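PDB 4F0Q: restriction endonuclease from Mycobacterium sp., which cleaves DNA in response to cytosine methylation, working as a tetrameric modification-dependent restriction endonuclease. Local coordinates for residues P60-E65 against D226-A231; A181-R186 against E243-W248; R82-I87 against R222-R227. All blocks are in the same frame, centred on the assembly; numbering follows the deposited sequence.

Interaction 1: P60-E65 against D226-A231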
loop_
_atom_site.group_PDB
_atom_site.type_symbol
_atom_site.label_atom_id
_atom_site.label_comp_id
_atom_site.label_asym_id
_atom_site.label_seq_id
_atom_site.Cartn_x
_atom_site.Cartn_y
_atom_site.Cartn_z
ATOM N N PRO A 60 16.504 -22.939 43.327
ATOM C CA PRO A 60 17.456 -23.502 42.363
ATOM C C PRO A 60 17.781 -22.512 41.250
ATOM O O PRO A 60 17.074 -21.519 41.080
ATOM C CB PRO A 60 16.701 -24.705 41.789
ATOM C CG PRO A 60 15.713 -25.070 42.842
ATOM C CD PRO A 60 15.294 -23.770 43.452
ATOM N N LYS A 61 18.843 -22.786 40.499
ATOM C CA LYS A 61 19.262 -21.908 39.416
ATOM C C LYS A 61 18.310 -21.985 38.229
ATOM O O LYS A 61 17.696 -23.022 37.977
ATOM C CB LYS A 61 20.671 -22.274 38.944
ATOM C CG LYS A 61 21.741 -22.220 40.019
ATOM C CD LYS A 61 23.085 -22.652 39.454
ATOM C CE LYS A 61 24.167 -22.645 40.519
ATOM N NZ LYS A 61 25.482 -23.080 39.970
ATOM N N VAL A 62 18.191 -20.877 37.506
ATOM C CA VAL A 62 17.489 -20.869 36.232
ATOM C C VAL A 62 18.514 -21.136 35.138
ATOM O O VAL A 62 19.125 -20.210 34.608
ATOM C CB VAL A 62 16.794 -19.520 35.973
ATOM C CG1 VAL A 62 16.001 -19.566 34.674
ATOM C CG2 VAL A 62 15.888 -19.162 37.140
ATOM N N MET A 63 18.712 -22.412 34.819
ATOM C CA MET A 63 19.745 -22.816 33.871
ATOM C C MET A 63 19.516 -22.239 32.480
ATOM O O MET A 63 18.383 -22.165 32.005
ATOM C CB MET A 63 19.843 -24.342 33.802
ATOM C CG MET A 63 20.273 -24.991 35.107
ATOM S SD MET A 63 21.821 -24.310 35.736
ATOM C CE MET A 63 22.931 -24.675 34.380
ATOM N N LEU A 64 20.603 -21.827 31.834
ATOM C CA LEU A 64 20.527 -21.247 30.501
ATOM C C LEU A 64 21.457 -21.980 29.539
ATOM O O LEU A 64 22.457 -21.429 29.080
ATOM C CB LEU A 64 20.868 -19.755 30.547
ATOM C CG LEU A 64 20.564 -18.922 29.299
ATOM C CD1 LEU A 64 19.073 -18.914 29.006
ATOM C CD2 LEU A 64 21.090 -17.505 29.458
ATOM N N GLU A 65 21.123 -23.232 29.245
ATOM C CA GLU A 65 21.886 -24.016 28.283
ATOM C C GLU A 65 21.588 -23.538 26.868
ATOM O O GLU A 65 20.861 -22.563 26.673
ATOM C CB GLU A 65 21.546 -25.504 28.409
ATOM C CG GLU A 65 21.852 -26.106 29.771
ATOM C CD GLU A 65 23.340 -26.233 30.037
ATOM O OE1 GLU A 65 23.727 -26.316 31.222
ATOM O OE2 GLU A 65 24.124 -26.255 29.063
ATOM N N ASP A 226 8.264 -13.548 41.830
ATOM C CA ASP A 226 6.855 -13.736 42.146
ATOM C C ASP A 226 6.270 -14.912 41.373
ATOM O O ASP A 226 5.527 -15.717 41.933
ATOM C CB ASP A 226 6.059 -12.464 41.853
ATOM C CG ASP A 226 6.495 -11.296 42.710
ATOM O OD1 ASP A 226 7.072 -11.536 43.790
ATOM O OD2 ASP A 226 6.259 -10.139 42.305
ATOM N N ARG A 227 6.605 -15.011 40.088
ATOM C CA ARG A 227 6.132 -16.133 39.280
ATOM C C ARG A 227 6.704 -17.472 39.754
ATOM O O ARG A 227 6.061 -18.512 39.617
ATOM C CB ARG A 227 6.430 -15.911 37.795
ATOM C CG ARG A 227 5.532 -14.877 37.135
ATOM C CD ARG A 227 5.587 -14.978 35.617
ATOM N NE ARG A 227 5.200 -16.305 35.143
ATOM C CZ ARG A 227 3.947 -16.678 34.903
ATOM N NH1 ARG A 227 2.950 -15.826 35.090
ATOM N NH2 ARG A 227 3.689 -17.907 34.475
ATOM N N ARG A 228 7.912 -17.439 40.310
ATOM C CA ARG A 228 8.532 -18.642 40.857
ATOM C C ARG A 228 8.096 -18.875 42.300
ATOM O O ARG A 228 8.397 -19.913 42.889
ATOM C CB ARG A 228 10.059 -18.550 40.792
ATOM C CG ARG A 228 10.638 -18.569 39.388
ATOM C CD ARG A 228 12.156 -18.512 39.429
ATOM N NE ARG A 228 12.736 -19.742 39.960
ATOM C CZ ARG A 228 13.999 -19.862 40.357
ATOM N NH1 ARG A 228 14.816 -18.820 40.292
ATOM N NH2 ARG A 228 14.443 -21.019 40.824
ATOM N N ASN A 229 7.390 -17.902 42.865
ATOM C CA ASN A 229 6.935 -17.987 44.247
ATOM C C ASN A 229 5.693 -18.863 44.376
ATOM O O ASN A 229 4.631 -18.533 43.849
ATOM C CB ASN A 229 6.657 -16.589 44.802
ATOM C CG ASN A 229 6.725 -16.536 46.314
ATOM O OD1 ASN A 229 6.458 -17.525 46.995
ATOM N ND2 ASN A 229 7.084 -15.374 46.848
ATOM N N ALA A 230 5.834 -19.981 45.082
ATOM C CA ALA A 230 4.739 -20.932 45.243
ATOM C C ALA A 230 3.661 -20.409 46.186
ATOM O O ALA A 230 2.531 -20.898 46.185
ATOM C CB ALA A 230 5.269 -22.273 45.730
ATOM N N ALA A 231 4.016 -19.411 46.988
ATOM C CA ALA A 231 3.082 -18.829 47.946
ATOM C C ALA A 231 2.126 -17.854 47.269
ATOM O O ALA A 231 1.082 -17.506 47.824
ATOM C CB ALA A 231 3.841 -18.137 49.067
#

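Interaction 2: A181-R186 against E243-W248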
loop_
_atom_site.group_PDB
_atom_site.type_symbol
_atom_site.label_atom_id
_atom_site.label_comp_id
_atom_site.label_asym_id
_atom_site.label_seq_id
_atom_site.Cartn_x
_atom_site.Cartn_y
_atom_site.Cartn_z
ATOM N N ALA A 181 11.617 -9.456 27.313
ATOM C CA ALA A 181 10.597 -10.483 27.480
ATOM C C ALA A 181 9.702 -10.498 26.247
ATOM O O ALA A 181 9.338 -9.444 25.728
ATOM C CB ALA A 181 9.777 -10.218 28.734
ATOM N N ALA A 182 9.348 -11.690 25.779
ATOM C CA ALA A 182 8.612 -11.813 24.525
ATOM C C ALA A 182 7.303 -12.587 24.651
ATOM O O ALA A 182 7.162 -13.471 25.498
ATOM C CB ALA A 182 9.498 -12.440 23.455
ATOM N N ILE A 183 6.348 -12.238 23.795
ATOM C CA ILE A 183 5.099 -12.975 23.670
ATOM C C ILE A 183 5.130 -13.759 22.365
ATOM O O ILE A 183 5.552 -13.236 21.336
ATOM C CB ILE A 183 3.886 -12.025 23.627
ATOM C CG1 ILE A 183 3.915 -11.060 24.811
ATOM C CG2 ILE A 183 2.584 -12.812 23.605
ATOM C CD1 ILE A 183 2.753 -10.096 24.832
ATOM N N ILE A 184 4.694 -15.013 22.406
ATOM C CA ILE A 184 4.574 -15.795 21.185
ATOM C C ILE A 184 3.430 -15.242 20.343
ATOM O O ILE A 184 2.261 -15.547 20.584
ATOM C CB ILE A 184 4.332 -17.289 21.478
ATOM C CG1 ILE A 184 5.487 -17.860 22.301
ATOM C CG2 ILE A 184 4.173 -18.070 20.181
ATOM C CD1 ILE A 184 5.367 -19.341 22.574
ATOM N N GLU A 185 3.774 -14.414 19.363
ATOM C CA GLU A 185 2.772 -13.809 18.496
ATOM C C GLU A 185 2.285 -14.808 17.456
ATOM O O GLU A 185 1.099 -14.842 17.124
ATOM C CB GLU A 185 3.324 -12.559 17.810
ATOM C CG GLU A 185 2.301 -11.835 16.951
ATOM C CD GLU A 185 2.878 -10.622 16.254
ATOM O OE1 GLU A 185 4.115 -10.559 16.090
ATOM O OE2 GLU A 185 2.094 -9.727 15.874
ATOM N N ARG A 186 3.200 -15.621 16.943
ATOM C CA ARG A 186 2.817 -16.648 15.980
ATOM C C ARG A 186 3.688 -17.896 16.108
ATOM O O ARG A 186 4.858 -17.810 16.468
ATOM C CB ARG A 186 2.863 -16.094 14.552
ATOM C CG ARG A 186 2.162 -16.966 13.522
ATOM C CD ARG A 186 1.962 -16.234 12.203
ATOM N NE ARG A 186 3.228 -15.892 11.562
ATOM C CZ ARG A 186 3.329 -15.372 10.342
ATOM N NH1 ARG A 186 2.238 -15.137 9.627
ATOM N NH2 ARG A 186 4.523 -15.091 9.835
ATOM N N GLU A 243 4.014 -2.864 32.467
ATOM C CA GLU A 243 2.636 -2.461 32.203
ATOM C C GLU A 243 2.110 -3.078 30.911
ATOM O O GLU A 243 0.922 -3.382 30.797
ATOM C CB GLU A 243 2.528 -0.935 32.134
ATOM C CG GLU A 243 2.831 -0.218 33.443
ATOM C CD GLU A 243 1.673 -0.259 34.426
ATOM O OE1 GLU A 243 0.662 -0.935 34.140
ATOM O OE2 GLU A 243 1.772 0.392 35.488
ATOM N N SER A 244 3.002 -3.258 29.942
ATOM C CA SER A 244 2.640 -3.835 28.652
ATOM C C SER A 244 2.171 -5.279 28.798
ATOM O O SER A 244 1.214 -5.703 28.145
ATOM C CB SER A 244 3.824 -3.763 27.685
ATOM O OG SER A 244 4.955 -4.437 28.211
ATOM N N TRP A 245 2.848 -6.031 29.661
ATOM C CA TRP A 245 2.497 -7.426 29.889
ATOM C C TRP A 245 1.171 -7.533 30.630
ATOM O O TRP A 245 0.394 -8.456 30.398
ATOM C CB TRP A 245 3.597 -8.151 30.666
ATOM C CG TRP A 245 3.425 -9.636 30.663
ATOM C CD1 TRP A 245 2.672 -10.378 31.526
ATOM C CD2 TRP A 245 4.010 -10.564 29.743
ATOM N NE1 TRP A 245 2.757 -11.711 31.203
ATOM C CE2 TRP A 245 3.573 -11.851 30.111
ATOM C CE3 TRP A 245 4.866 -10.432 28.645
ATOM C CZ2 TRP A 245 3.960 -12.998 29.422
ATOM C CZ3 TRP A 245 5.250 -11.571 27.962
ATOM C CH2 TRP A 245 4.795 -12.836 28.350
ATOM N N ILE A 246 0.922 -6.584 31.527
ATOM C CA ILE A 246 -0.347 -6.514 32.241
ATOM C C ILE A 246 -1.478 -6.220 31.260
ATOM O O ILE A 246 -2.546 -6.843 31.312
ATOM C CB ILE A 246 -0.309 -5.432 33.337
ATOM C CG1 ILE A 246 0.796 -5.743 34.350
ATOM C CG2 ILE A 246 -1.656 -5.320 34.033
ATOM C CD1 ILE A 246 0.950 -4.697 35.433
ATOM N N ARG A 247 -1.228 -5.277 30.355
ATOM C CA ARG A 247 -2.196 -4.929 29.323
ATOM C C ARG A 247 -2.481 -6.120 28.415
ATOM O O ARG A 247 -3.620 -6.338 28.013
ATOM C CB ARG A 247 -1.711 -3.744 28.484
ATOM C CG ARG A 247 -2.695 -3.349 27.393
ATOM C CD ARG A 247 -2.085 -2.417 26.364
ATOM N NE ARG A 247 -2.933 -2.321 25.178
ATOM C CZ ARG A 247 -2.649 -1.591 24.105
ATOM N NH1 ARG A 247 -1.531 -0.878 24.062
ATOM N NH2 ARG A 247 -3.484 -1.571 23.076
ATOM N N TRP A 248 -1.444 -6.887 28.090
ATOM C CA TRP A 248 -1.636 -8.086 27.280
ATOM C C TRP A 248 -2.456 -9.131 28.027
ATOM O O TRP A 248 -3.340 -9.764 27.449
ATOM C CB TRP A 248 -0.303 -8.696 26.849
ATOM C CG TRP A 248 -0.485 -10.048 26.230
ATOM C CD1 TRP A 248 -0.873 -10.316 24.949
ATOM C CD2 TRP A 248 -0.313 -11.317 26.870
ATOM N NE1 TRP A 248 -0.944 -11.673 24.750
ATOM C CE2 TRP A 248 -0.605 -12.310 25.914
ATOM C CE3 TRP A 248 0.066 -11.711 28.158
ATOM C CZ2 TRP A 248 -0.529 -13.671 26.204
ATOM C CZ3 TRP A 248 0.138 -13.063 28.444
ATOM C CH2 TRP A 248 -0.157 -14.026 27.471
#

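Interaction 3: R82-I87 against R222-R227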
loop_
_atom_site.group_PDB
_atom_site.type_symbol
_atom_site.label_atom_id
_atom_site.label_comp_id
_atom_site.label_asym_id
_atom_site.label_seq_id
_atom_site.Cartn_x
_atom_site.Cartn_y
_atom_site.Cartn_z
ATOM N N ARG A 82 3.907 -22.530 34.821
ATOM C CA ARG A 82 5.287 -22.423 34.368
ATOM C C ARG A 82 5.757 -20.982 34.555
ATOM O O ARG A 82 5.174 -20.053 33.995
ATOM C CB ARG A 82 5.401 -22.830 32.899
ATOM C CG ARG A 82 6.825 -23.075 32.426
ATOM C CD ARG A 82 7.339 -24.429 32.892
ATOM N NE ARG A 82 6.521 -25.526 32.382
ATOM C CZ ARG A 82 6.826 -26.812 32.519
ATOM N NH1 ARG A 82 7.938 -27.168 33.148
ATOM N NH2 ARG A 82 6.022 -27.744 32.022
ATOM N N ALA A 83 6.806 -20.804 35.353
ATOM C CA ALA A 83 7.298 -19.474 35.703
ATOM C C ALA A 83 7.748 -18.667 34.487
ATOM O O ALA A 83 7.298 -17.539 34.281
ATOM C CB ALA A 83 8.429 -19.581 36.714
ATOM N N LEU A 84 8.637 -19.246 33.689
ATOM C CA LEU A 84 9.155 -18.567 32.507
ATOM C C LEU A 84 9.851 -19.542 31.570
ATOM O O LEU A 84 10.089 -20.698 31.921
ATOM C CB LEU A 84 10.135 -17.456 32.902
ATOM C CG LEU A 84 11.588 -17.846 33.203
ATOM C CD1 LEU A 84 12.455 -16.602 33.308
ATOM C CD2 LEU A 84 11.702 -18.677 34.473
ATOM N N ILE A 85 10.172 -19.065 30.373
ATOM C CA ILE A 85 10.997 -19.819 29.439
ATOM C C ILE A 85 12.221 -18.996 29.057
ATOM O O ILE A 85 12.102 -17.923 28.466
ATOM C CB ILE A 85 10.219 -20.221 28.174
ATOM C CG1 ILE A 85 9.129 -21.237 28.521
ATOM C CG2 ILE A 85 11.162 -20.802 27.133
ATOM C CD1 ILE A 85 8.359 -21.735 27.322
ATOM N N ALA A 86 13.398 -19.501 29.413
ATOM C CA ALA A 86 14.650 -18.810 29.133
ATOM C C ALA A 86 15.272 -19.326 27.843
ATOM O O ALA A 86 15.614 -20.501 27.736
ATOM C CB ALA A 86 15.616 -18.980 30.295
ATOM N N ILE A 87 15.419 -18.438 26.865
ATOM C CA ILE A 87 15.948 -18.817 25.560
ATOM C C ILE A 87 17.334 -18.230 25.308
ATOM O O ILE A 87 17.544 -17.023 25.431
ATOM C CB ILE A 87 14.987 -18.403 24.425
ATOM C CG1 ILE A 87 13.737 -19.285 24.442
ATOM C CG2 ILE A 87 15.672 -18.494 23.074
ATOM C CD1 ILE A 87 12.687 -18.874 23.435
ATOM N N ARG A 222 12.106 -9.300 39.956
ATOM C CA ARG A 222 11.196 -9.663 41.035
ATOM C C ARG A 222 9.881 -10.189 40.463
ATOM O O ARG A 222 9.117 -10.864 41.153
ATOM C CB ARG A 222 10.947 -8.473 41.962
ATOM C CG ARG A 222 12.176 -8.045 42.748
ATOM C CD ARG A 222 11.828 -7.026 43.818
ATOM N NE ARG A 222 11.314 -5.785 43.250
ATOM C CZ ARG A 222 10.946 -4.731 43.971
ATOM N NH1 ARG A 222 11.032 -4.767 45.293
ATOM N NH2 ARG A 222 10.488 -3.641 43.370
ATOM N N TRP A 223 9.631 -9.867 39.197
ATOM C CA TRP A 223 8.512 -10.422 38.447
ATOM C C TRP A 223 8.641 -11.941 38.412
ATOM O O TRP A 223 7.695 -12.674 38.719
ATOM C CB TRP A 223 8.533 -9.860 37.023
ATOM C CG TRP A 223 7.416 -10.320 36.132
ATOM C CD1 TRP A 223 6.228 -10.874 36.517
ATOM C CD2 TRP A 223 7.387 -10.261 34.701
ATOM N NE1 TRP A 223 5.462 -11.163 35.412
ATOM C CE2 TRP A 223 6.152 -10.798 34.285
ATOM C CE3 TRP A 223 8.285 -9.808 33.731
ATOM C CZ2 TRP A 223 5.793 -10.890 32.943
ATOM C CZ3 TRP A 223 7.927 -9.903 32.398
ATOM C CH2 TRP A 223 6.693 -10.439 32.017
ATOM N N ILE A 224 9.832 -12.402 38.042
ATOM C CA ILE A 224 10.125 -13.828 37.980
ATOM C C ILE A 224 10.126 -14.443 39.375
ATOM O O ILE A 224 9.668 -15.571 39.561
ATOM C CB ILE A 224 11.471 -14.092 37.274
ATOM C CG1 ILE A 224 11.437 -13.524 35.856
ATOM C CG2 ILE A 224 11.778 -15.579 37.230
ATOM C CD1 ILE A 224 10.279 -14.044 35.029
ATOM N N ASP A 225 10.630 -13.694 40.353
ATOM C CA ASP A 225 10.610 -14.132 41.745
ATOM C C ASP A 225 9.185 -14.442 42.178
ATOM O O ASP A 225 8.926 -15.466 42.806
ATOM C CB ASP A 225 11.197 -13.060 42.665
ATOM C CG ASP A 225 12.662 -12.790 42.391
ATOM O OD1 ASP A 225 13.278 -13.549 41.614
ATOM O OD2 ASP A 225 13.202 -11.820 42.965
ATOM N N ASP A 226 8.264 -13.548 41.830
ATOM C CA ASP A 226 6.855 -13.736 42.146
ATOM C C ASP A 226 6.270 -14.912 41.373
ATOM O O ASP A 226 5.527 -15.717 41.933
ATOM C CB ASP A 226 6.059 -12.464 41.853
ATOM C CG ASP A 226 6.495 -11.296 42.710
ATOM O OD1 ASP A 226 7.072 -11.536 43.790
ATOM O OD2 ASP A 226 6.259 -10.139 42.305
ATOM N N ARG A 227 6.605 -15.011 40.088
ATOM C CA ARG A 227 6.132 -16.133 39.280
ATOM C C ARG A 227 6.704 -17.472 39.754
ATOM O O ARG A 227 6.061 -18.512 39.617
ATOM C CB ARG A 227 6.430 -15.911 37.795
ATOM C CG ARG A 227 5.532 -14.877 37.135
ATOM C CD ARG A 227 5.587 -14.978 35.617
ATOM N NE ARG A 227 5.200 -16.305 35.143
ATOM C CZ ARG A 227 3.947 -16.678 34.903
ATOM N NH1 ARG A 227 2.950 -15.826 35.090
ATOM N NH2 ARG A 227 3.689 -17.907 34.475
#

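Interaction 1: P60-E65 against D226-A231
The loop between helix 48-52 and strand 67-69 meets the 226-231 segment, which starts in helix 222-227. Pro60 and Val62 carry the loop side, and Arg228 alone carries the other. The key bond runs from Arg228 NH2 to Pro60 O at 2.7 Å. It is fairly straight, with an N-H...O angle of 159°. The oxygen sits at the edge of the guanidinium, close to its plane. Seen from the carbonyl, the nitrogen is tilted 32° from the C=O plane. Ser53 OG also bonds to Pro60 O, so two groups grip this oxygen.

Val62 meets the same guanidinium from another direction. Its CG2 lies over one face, 3.3 Å from Arg228 NH1 and 3.8 Å from Arg228 CZ. The methyl and the carbonyl oxygen thus hold the flat group at a face and at an edge. The arginine chain bends at chi3 (69°), which swings the guanidinium round to meet both. Pro60 adds a looser touch, with its CD 3.9 Å from Arg228 NH2.

Beyond Arg228, the OD1 of Asn229 accepts a bond from Ala231 N at 3.1 Å, forming an Asx turn. The surface shared by the two segments is small, about 130 Å². A buried arginine and a main-chain carbonyl thus bond the loop before strand 67-69 to the chain around the end of helix 222-227, in a domain consistent with a PUA-like fold.

Interaction 2: A181-R186 against E243-W248
Trp248, whose indole packs on Ile183, donates from its backbone N to Ser244 O at 2.9 Å. No hydrogen bond crosses between the segments, and the contact itself is largely apolar. The Ala182 carbonyl oxygen lies beside the Trp245 rim, near the ring plane. It is 3.7 Å from Trp245 CZ3, and CH2 of the same ring is almost as near.

Ile183 does most of the packing, because its branches reach two tryptophans one helical turn apart. CG1 meets Trp245 CZ3 at 3.5 Å, coming in obliquely. CD1 goes on to Trp248 and lies over a face of its indole. It stands 3.7 Å from the centroid of the five-membered ring and 17° off the normal, a CH-pi contact. CG2 touches the same indole further along, with NE1 its nearest atom at 3.9 Å. CG1 stands anti to the carbonyl carbon (chi1 -52°), and the chain then extends, which carries CD1 to Trp248. Within the helix, Trp248 CE3 also lies over a face of Trp245.

Two salt bridges join a second subunit: Glu185 to Arg313 and Arg247 to Glu321 of that subunit. The short helix and strand axes are 10.6 Å apart and run nearly parallel, at 21°. This is alpha/beta layer packing, with Ile183 of the large curved sheet set against two tryptophans of helix 243-251.

Interaction 3: R82-I87 against R222-R227
The guanidinium of Arg227 is held at its edge by two successive main-chain carbonyls, those of Arg82 and Ala83. Both oxygens lie near the guanidinium plane. Arg227 NE donates to Ala83 O at 2.6 Å. This nitrogen lies in the carbonyl plane, on a lone pair, and the N-H...O angle is 154°. Arg227 NH2 donates to Arg82 O at 2.7 Å and is tilted 34° from that carbonyl's plane. NH2 also bonds to Leu152 O, and NH1 to Leu151 O. Four backbone oxygens thus take up four of the five N-H groups of this buried guanidinium and fix its rotation. The cluster of carbonyl oxygens probably favours the positive charge. A bend at chi3 (58°) turns the NE side of the group toward the 82-83 peptides.

The backbones come close here as well, with the CA atoms of Ala83 and Arg227 5.0 Å apart. Ala83 CB rests 3.9 Å from Arg227 O. That carbonyl in turn accepts a bond from Arg81 NE, so the two parts of the chain are tied in both directions.

One turn back along the helix the contact becomes apolar. Leu84 CD1 meets Ile224 CD1 at 3.8 Å, and the two side chains cross at about a right angle. Leu84 CB also lies against the same Ile224 methyl, at 4.0 Å. Phe157 of strand 156-166 touches both residues and extends the packing into the sheet. The arrangement is a helix seated against the lead-in to strand 85-89, with a buried arginine bonded to backbone carbonyls and aliphatic packing one turn earlier.

In the fold
Interactions 1 and 3 lie side by side, with centres about 6 Å apart, and both use helix 222-227. Adjacent arginines serve them: Arg228 faces the 60-65 loop and Arg227 the 82-87 segment. They touch where Arg228 CG packs on Ala83 CB at 3.6 Å. Interaction 2 is about 14 Å from interaction 3 and about 19 Å from interaction 1, between centres. Trp223 links it to interaction 3, through an edge-to-face pair with Trp245. Interactions 2 and 3 thus set consecutive helices on one sheet. All three contacts lie in the AspBHI-like N-terminal part of the chain. The magnesium site, at Asp334, Gln355 and Ala356, belongs to the PDDEXK-type nuclease part, and none of these segments contributes to it.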